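Long-range contact in ribosome biogenesis GTPase A (PDB 3CNN), which binds GTP and probably hydrolyses it to support a late step in assembly of the 50S ribosomal subunit: residues V28-A33 and L53-I58. Sequence-based numbering, arbitrary orientation.
Sequences VRDARA and LNKVDI. With GTP (guanosine-5'-triphosphate), chain B.
Asp30, the last residue of strand 24-30, meets Lys55, which lies just past the end of parallel strand 48-54, beside the guanine of GTP. The Lys55 chain crosses Asp30 at about a right angle, bringing CD of Lys55 to 3.5 Å from OD2 of Asp30. The salt bridge from this oxygen to Lys55 NZ is long, and a water bridges the two atoms. Lys55 NZ also donates to Asn109 O. CG of Lys55 lies 3.4 Å from C6 of GTP. Asp57 reads the guanine edge: its OD1 accepts from N1 of GTP at 2.9 Å and its OD2 from N2. This fits the guanine-specific NKxD motif of GTPases.

Arg32 holds the Asp30 carboxylate side-on. NE of Arg32 donates to OD1 of Asp30 and NH2 to OD2, both at 2.9 Å and on the syn side. The Arg32 backbone N reaches OD1 on its anti side, closing an Asx turn. CG of Asp30 lies anti to its own backbone N (chi1 -166°), which brings the carboxylate to this amide. An alanine in place of Asp30 would probably leave Arg32 and Lys55 without their shared negative charge, though both keep backbone carbonyl partners. CD1 of Ile58 lies over the centre of the Arg32 guanidinium, 3.6 Å above its plane. Arg32 NH1 and NH2 also bind the carbonyls of Val235 and Ala236.

Two backbone hydrogen bonds cross, Asn54 N to Arg29 O and Ala31 N to Asn54 O. Leu53 and Val56 pack against the Ala31 methyl. Strand 24-30 lies between strands 48-54 and 101-106. Helix 61-73 covers the face with Leu53, and helix 112-120 touches Val28 and Asn54.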
loop_
_atom_site.group_PDB
_atom_site.type_symbol
_atom_site.label_atom_id
_atom_site.label_comp_id
_atom_site.label_asym_id
_atom_site.label_seq_id
_atom_site.Cartn_x
_atom_site.Cartn_y
_atom_site.Cartn_z
ATOM N N VAL A 28 0.432 -6.342 5.013
ATOM C CA VAL A 28 0.639 -5.998 3.622
ATOM C C VAL A 28 0.805 -4.473 3.449
ATOM O O VAL A 28 -0.164 -3.688 3.598
ATOM C CB VAL A 28 -0.531 -6.488 2.766
ATOM C CG1 VAL A 28 -0.293 -6.160 1.291
ATOM C CG2 VAL A 28 -0.785 -7.998 2.996
ATOM N N ARG A 29 2.038 -4.071 3.129
ATOM C CA ARG A 29 2.391 -2.665 2.966
ATOM C C ARG A 29 2.673 -2.409 1.508
ATOM O O ARG A 29 2.812 -3.365 0.730
ATOM C CB ARG A 29 3.619 -2.301 3.803
ATOM C CG ARG A 29 3.498 -2.651 5.250
ATOM C CD ARG A 29 4.562 -1.983 6.037
ATOM N NE ARG A 29 4.489 -2.397 7.423
ATOM C CZ ARG A 29 5.271 -1.950 8.399
ATOM N NH1 ARG A 29 6.188 -1.034 8.151
ATOM N NH2 ARG A 29 5.118 -2.417 9.645
ATOM N N ASP A 30 2.752 -1.127 1.133
ATOM C CA ASP A 30 3.156 -0.740 -0.205
ATOM C C ASP A 30 4.650 -0.460 -0.073
ATOM O O ASP A 30 5.056 0.272 0.826
ATOM C CB ASP A 30 2.343 0.478 -0.682
ATOM C CG ASP A 30 2.457 0.725 -2.192
ATOM O OD1 ASP A 30 3.575 0.738 -2.718
ATOM O OD2 ASP A 30 1.429 0.925 -2.875
ATOM N N ALA A 31 5.474 -1.096 -0.909
ATOM C CA ALA A 31 6.949 -0.910 -0.849
ATOM C C ALA A 31 7.374 0.526 -1.127
ATOM O O ALA A 31 8.459 0.955 -0.709
ATOM C CB ALA A 31 7.680 -1.878 -1.818
ATOM N N ARG A 32 6.524 1.261 -1.841
ATOM C CA ARG A 32 6.790 2.674 -2.189
ATOM C C ARG A 32 6.694 3.572 -0.972
ATOM O O ARG A 32 7.314 4.629 -0.919
ATOM C CB ARG A 32 5.821 3.158 -3.271
ATOM C CG ARG A 32 5.881 2.347 -4.559
ATOM C CD ARG A 32 4.809 2.737 -5.548
ATOM N NE ARG A 32 3.450 2.395 -5.097
ATOM C CZ ARG A 32 2.349 2.822 -5.700
ATOM N NH1 ARG A 32 2.459 3.590 -6.777
ATOM N NH2 ARG A 32 1.145 2.479 -5.251
ATOM N N ALA A 33 5.908 3.150 0.013
ATOM C CA ALA A 33 5.738 3.924 1.226
ATOM C C ALA A 33 5.549 2.977 2.422
ATOM O O ALA A 33 4.433 2.824 2.904
ATOM C CB ALA A 33 4.543 4.906 1.075
ATOM N N LEU A 53 6.271 -6.333 1.889
ATOM C CA LEU A 53 6.403 -5.148 1.039
ATOM C C LEU A 53 5.890 -5.438 -0.356
ATOM O O LEU A 53 6.600 -5.992 -1.199
ATOM C CB LEU A 53 7.830 -4.620 0.998
ATOM C CG LEU A 53 8.424 -4.212 2.344
ATOM C CD1 LEU A 53 9.846 -3.778 2.151
ATOM C CD2 LEU A 53 7.600 -3.103 3.028
ATOM N N ASN A 54 4.641 -5.047 -0.589
ATOM C CA ASN A 54 3.948 -5.380 -1.815
ATOM C C ASN A 54 4.210 -4.365 -2.945
ATOM O O ASN A 54 4.703 -3.270 -2.699
ATOM C CB ASN A 54 2.449 -5.511 -1.519
ATOM C CG ASN A 54 1.741 -6.379 -2.506
ATOM O OD1 ASN A 54 2.328 -7.286 -3.055
ATOM N ND2 ASN A 54 0.471 -6.116 -2.728
ATOM N N LYS A 55 3.901 -4.772 -4.175
ATOM C CA LYS A 55 3.924 -3.920 -5.363
ATOM C C LYS A 55 5.335 -3.464 -5.732
ATOM O O LYS A 55 5.521 -2.305 -6.128
ATOM C CB LYS A 55 3.002 -2.699 -5.188
ATOM C CG LYS A 55 1.548 -3.017 -4.890
ATOM C CD LYS A 55 0.692 -1.751 -4.966
ATOM C CE LYS A 55 -0.783 -2.042 -4.782
ATOM N NZ LYS A 55 -1.606 -0.808 -4.593
ATOM N N VAL A 56 6.327 -4.353 -5.591
ATOM C CA VAL A 56 7.725 -3.960 -5.835
ATOM C C VAL A 56 7.933 -3.725 -7.326
ATOM O O VAL A 56 8.934 -3.111 -7.742
ATOM C CB VAL A 56 8.784 -4.969 -5.273
ATOM C CG1 VAL A 56 8.668 -5.093 -3.762
ATOM C CG2 VAL A 56 8.700 -6.334 -5.961
ATOM N N ASP A 57 6.952 -4.183 -8.112
ATOM C CA ASP A 57 6.992 -4.075 -9.562
ATOM C C ASP A 57 6.849 -2.623 -10.032
ATOM O O ASP A 57 7.354 -2.255 -11.097
ATOM C CB ASP A 57 5.934 -4.985 -10.213
ATOM C CG ASP A 57 4.523 -4.680 -9.750
ATOM O OD1 ASP A 57 4.342 -4.493 -8.537
ATOM O OD2 ASP A 57 3.592 -4.622 -10.595
ATOM N N ILE A 58 6.172 -1.805 -9.224
ATOM C CA ILE A 58 5.969 -0.392 -9.545
ATOM C C ILE A 58 6.721 0.535 -8.582
ATOM O O ILE A 58 6.463 1.739 -8.543
ATOM C CB ILE A 58 4.461 -0.032 -9.635
ATOM C CG1 ILE A 58 3.739 -0.325 -8.302
ATOM C CG2 ILE A 58 3.813 -0.763 -10.822
ATOM C CD1 ILE A 58 2.326 0.159 -8.246
HETATM P PG GTP B . -9.004 -2.709 -0.162
HETATM O O1G GTP B . -8.568 -2.818 1.302
HETATM O O2G GTP B . -9.408 -1.270 -0.452
HETATM O O3G GTP B . -10.212 -3.582 -0.473
HETATM O O3B GTP B . -7.837 -3.127 -1.204
HETATM P PB GTP B . -6.902 -4.433 -1.052
HETATM O O1B GTP B . -5.921 -4.222 0.080
HETATM O O2B GTP B . -7.726 -5.681 -0.855
HETATM O O3A GTP B . -6.090 -4.379 -2.413
HETATM P PA GTP B . -6.449 -4.978 -3.838
HETATM O O1A GTP B . -5.837 -6.351 -3.949
HETATM O O2A GTP B . -7.899 -4.914 -4.224
HETATM O "O5'" GTP B . -5.544 -4.013 -4.755
HETATM C "C5'" GTP B . -5.935 -2.702 -5.104
HETATM C "C4'" GTP B . -5.342 -2.414 -6.473
HETATM O "O4'" GTP B . -3.958 -2.695 -6.453
HETATM C "C3'" GTP B . -5.934 -3.301 -7.542
HETATM O "O3'" GTP B . -6.155 -2.512 -8.693
HETATM C "C2'" GTP B . -4.867 -4.339 -7.804
HETATM O "O2'" GTP B . -4.919 -4.747 -9.146
HETATM C "C1'" GTP B . -3.592 -3.584 -7.488
HETATM N N9 GTP B . -2.446 -4.409 -7.028
HETATM C C8 GTP B . -2.431 -5.347 -6.011
HETATM N N7 GTP B . -1.181 -5.843 -5.918
HETATM C C5 GTP B . -0.398 -5.254 -6.862
HETATM C C6 GTP B . 0.948 -5.390 -7.194
HETATM O O6 GTP B . 1.666 -6.192 -6.587
HETATM N N1 GTP B . 1.484 -4.624 -8.221
HETATM C C2 GTP B . 0.674 -3.732 -8.906
HETATM N N2 GTP B . 1.172 -2.997 -9.891
HETATM N N3 GTP B . -0.659 -3.600 -8.561
HETATM C C4 GTP B . -1.185 -4.348 -7.559
HETATM O O HOH W 1 -1.256 0.744 -2.608
HETATM O O HOH W 2 4.981 3.912 -8.741
#